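Local structure of magnesium transporter, putative (Shewanella oneidensis MR-1, 3KXR) at residues C87-L91 with T103-Y107. The protein probably transports magnesium or related cations across the membrane, this chain being a soluble part that includes its pair of CBS domains. Residues are numbered along the deposited sequence; the frame is centred on the assembly and turned at random.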
ATOM      1  N   CYS A  87      11.380  15.459  19.508  1.00 41.41           N
ATOM      2  CA  CYS A  87      12.543  16.310  19.310  1.00 41.43           C
ATOM      3  C   CYS A  87      12.333  17.340  18.266  1.00 41.78           C
ATOM      4  O   CYS A  87      13.109  17.442  17.328  1.00 40.84           O
ATOM      5  CB  CYS A  87      13.739  15.496  18.861  1.00 41.95           C
ATOM      6  SG  CYS A  87      14.513  14.724  20.192  1.00 41.44           S
ATOM      7  N   ASN A  88      11.287  18.122  18.433  1.00 42.18           N
ATOM      8  CA  ASN A  88      10.930  19.043  17.420  1.00 42.33           C
ATOM      9  C   ASN A  88      10.732  20.386  18.014  1.00 42.28           C
ATOM     10  O   ASN A  88       9.865  20.565  18.844  1.00 42.31           O
ATOM     11  CB  ASN A  88       9.652  18.603  16.758  1.00 42.87           C
ATOM     12  CG  ASN A  88       9.177  19.590  15.715  1.00 45.35           C
ATOM     13  OD1 ASN A  88       8.016  19.999  15.750  1.00 47.97           O
ATOM     14  ND2 ASN A  88      10.072  19.986  14.783  1.00 43.03           N
ATOM     15  N   ASP A  89      11.552  21.340  17.611  1.00 42.35           N
ATOM     16  CA  ASP A  89      11.193  22.723  17.851  1.00 43.08           C
ATOM     17  C   ASP A  89      11.675  23.674  16.767  1.00 41.49           C
ATOM     18  O   ASP A  89      11.794  24.864  17.005  1.00 41.04           O
ATOM     19  CB  ASP A  89      11.678  23.159  19.227  1.00 43.95           C
ATOM     20  CG  ASP A  89      13.142  23.401  19.246  1.00 48.97           C
ATOM     21  OD1 ASP A  89      13.822  23.004  18.249  1.00 54.39           O
ATOM     22  OD2 ASP A  89      13.597  24.021  20.234  1.00 55.44           O
ATOM     23  N   ASN A  90      11.913  23.134  15.573  1.00 40.80           N
ATOM     24  CA  ASN A  90      12.308  23.912  14.422  1.00 40.26           C
ATOM     25  C   ASN A  90      11.487  23.486  13.237  1.00 39.83           C
ATOM     26  O   ASN A  90      10.926  22.398  13.198  1.00 39.54           O
ATOM     27  CB  ASN A  90      13.799  23.728  14.122  1.00 40.16           C
ATOM     28  CG  ASN A  90      14.663  24.445  15.094  1.00 41.06           C
ATOM     29  OD1 ASN A  90      14.223  25.382  15.741  1.00 46.56           O
ATOM     30  ND2 ASN A  90      15.897  24.021  15.222  1.00 43.42           N
ATOM     31  N   LEU A  91      11.453  24.351  12.242  1.00 39.48           N
ATOM     32  CA  LEU A  91      10.714  24.064  11.025  1.00 38.96           C
ATOM     33  C   LEU A  91      11.562  24.515   9.831  1.00 37.87           C
ATOM     34  O   LEU A  91      12.236  25.549   9.888  1.00 38.04           O
ATOM     35  CB  LEU A  91       9.368  24.758  11.126  1.00 39.13           C
ATOM     36  CG  LEU A  91       8.312  24.674  10.048  1.00 39.21           C
ATOM     37  CD1 LEU A  91       6.938  24.922  10.678  1.00 37.97           C
ATOM     38  CD2 LEU A  91       8.654  25.731   9.034  1.00 40.68           C
ATOM     39  N   THR A 103      16.047  27.507   8.533  1.00 36.10           N
ATOM     40  CA  THR A 103      15.296  26.981   9.647  1.00 36.67           C
ATOM     41  C   THR A 103      14.648  28.133  10.380  1.00 37.53           C
ATOM     42  O   THR A 103      15.285  29.156  10.607  1.00 36.54           O
ATOM     43  CB  THR A 103      16.287  26.281  10.620  1.00 37.21           C
ATOM     44  OG1 THR A 103      16.906  25.190   9.935  1.00 37.30           O
ATOM     45  CG2 THR A 103      15.622  25.778  11.916  1.00 35.60           C
ATOM     46  N   VAL A 104      13.382  27.985  10.758  1.00 38.85           N
ATOM     47  CA  VAL A 104      12.780  28.940  11.701  1.00 40.16           C
ATOM     48  C   VAL A 104      12.530  28.227  13.017  1.00 40.05           C
ATOM     49  O   VAL A 104      12.120  27.091  13.005  1.00 41.00           O
ATOM     50  CB  VAL A 104      11.477  29.594  11.147  1.00 40.06           C
ATOM     51  CG1 VAL A 104      11.695  30.136   9.720  1.00 42.52           C
ATOM     52  CG2 VAL A 104      10.322  28.623  11.157  1.00 41.38           C
ATOM     53  N   ARG A 105      12.761  28.888  14.139  1.00 40.64           N
ATOM     54  CA  ARG A 105      12.545  28.267  15.454  1.00 41.36           C
ATOM     55  C   ARG A 105      11.206  28.548  16.063  1.00 41.49           C
ATOM     56  O   ARG A 105      10.720  29.661  16.028  1.00 41.05           O
ATOM     57  CB  ARG A 105      13.525  28.792  16.471  1.00 41.63           C
ATOM     58  CG  ARG A 105      14.945  28.646  16.102  1.00 44.96           C
ATOM     59  CD  ARG A 105      15.744  29.132  17.289  1.00 50.60           C
ATOM     60  NE  ARG A 105      17.139  29.210  16.923  1.00 56.43           N
ATOM     61  CZ  ARG A 105      17.972  28.167  16.838  1.00 61.95           C
ATOM     62  NH1 ARG A 105      17.547  26.926  17.122  1.00 63.39           N
ATOM     63  NH2 ARG A 105      19.256  28.374  16.479  1.00 63.19           N
ATOM     64  N   ARG A 106      10.653  27.557  16.732  1.00 42.21           N
ATOM     65  CA  ARG A 106       9.391  27.756  17.397  1.00 43.07           C
ATOM     66  C   ARG A 106       9.371  29.024  18.245  1.00 43.18           C
ATOM     67  O   ARG A 106       8.451  29.831  18.147  1.00 43.20           O
ATOM     68  CB  ARG A 106       9.049  26.574  18.293  1.00 42.83           C
ATOM     69  CG  ARG A 106       7.863  26.898  19.129  1.00 45.12           C
ATOM     70  CD  ARG A 106       7.054  25.747  19.540  1.00 47.53           C
ATOM     71  NE  ARG A 106       7.893  24.738  20.114  1.00 50.93           N
ATOM     72  CZ  ARG A 106       7.654  23.443  19.986  1.00 56.10           C
ATOM     73  NH1 ARG A 106       6.570  22.988  19.337  1.00 55.18           N
ATOM     74  NH2 ARG A 106       8.498  22.596  20.529  1.00 59.41           N
ATOM     75  N   TYR A 107      10.355  29.174  19.117  1.00 43.57           N
ATOM     76  CA  TYR A 107      10.338  30.281  20.051  1.00 44.17           C
ATOM     77  C   TYR A 107      10.282  31.640  19.335  1.00 44.43           C
ATOM     78  O   TYR A 107       9.554  32.529  19.756  1.00 44.20           O
ATOM     79  CB  TYR A 107      11.525  30.227  20.984  1.00 44.45           C
ATOM     80  CG  TYR A 107      11.537  31.364  21.977  1.00 46.79           C
ATOM     81  CD1 TYR A 107      10.935  31.224  23.221  1.00 48.55           C
ATOM     82  CD2 TYR A 107      12.141  32.590  21.667  1.00 48.91           C
ATOM     83  CE1 TYR A 107      10.940  32.255  24.128  1.00 49.80           C
ATOM     84  CE2 TYR A 107      12.153  33.625  22.571  1.00 49.45           C
ATOM     85  CZ  TYR A 107      11.549  33.448  23.804  1.00 50.73           C
ATOM     86  OH  TYR A 107      11.540  34.465  24.734  1.00 53.96           O
TER
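Asn90, Arg106 and Leu91 lose the most surface where residues 87-91 meet 103-107. Leu91 and Val104 form an antiparallel hydrogen-bonded pair. Leu91 N donates to Val104 O at 2.9 Å, and Val104 N donates to Leu91 O at 2.8 Å. Their side chains share one face of the sheet, with Leu91 CD2 4.0 Å from Val104 CG2. On that face Leu91 also packs on Phe79 and Phe80 of helix 73-82.

Asn90 faces Arg105 in the neighbouring non-hydrogen-bonded pair, their CA atoms 4.5 Å apart. Both side chains lie on the opposite face from Leu91 and Val104. Asn90 OD1 sits 3.4 Å from Arg105 CG, and Asn90 CB touches Thr103 CG2 at 3.5 Å. The polar ends converge on Glu147, which accepts a hydrogen bond from Asn90 ND2 and makes a salt bridge with Arg105 NH1. This face is therefore tied to the second CBS repeat.

Arg106 opens the short helix 106-109, with Arg105 at its N-cap position. Its amide continues the strand pairing, as Arg106 N donates to Asp89 O at 2.9 Å and a nearly straight 172°. The side chain then runs back along the loop before strand 90-94. One face of its guanidinium lies against Asp89 CA, and Arg106 NH2 comes within 3.0 Å of Asn88 O. It also touches Phe80.

The contact joins the open end of the antiparallel hairpin 90-94/100-105. This hairpin, with the parallel strand 66-68 beside it, makes the three-stranded sheet characteristic of a CBS domain, here the first of the pair.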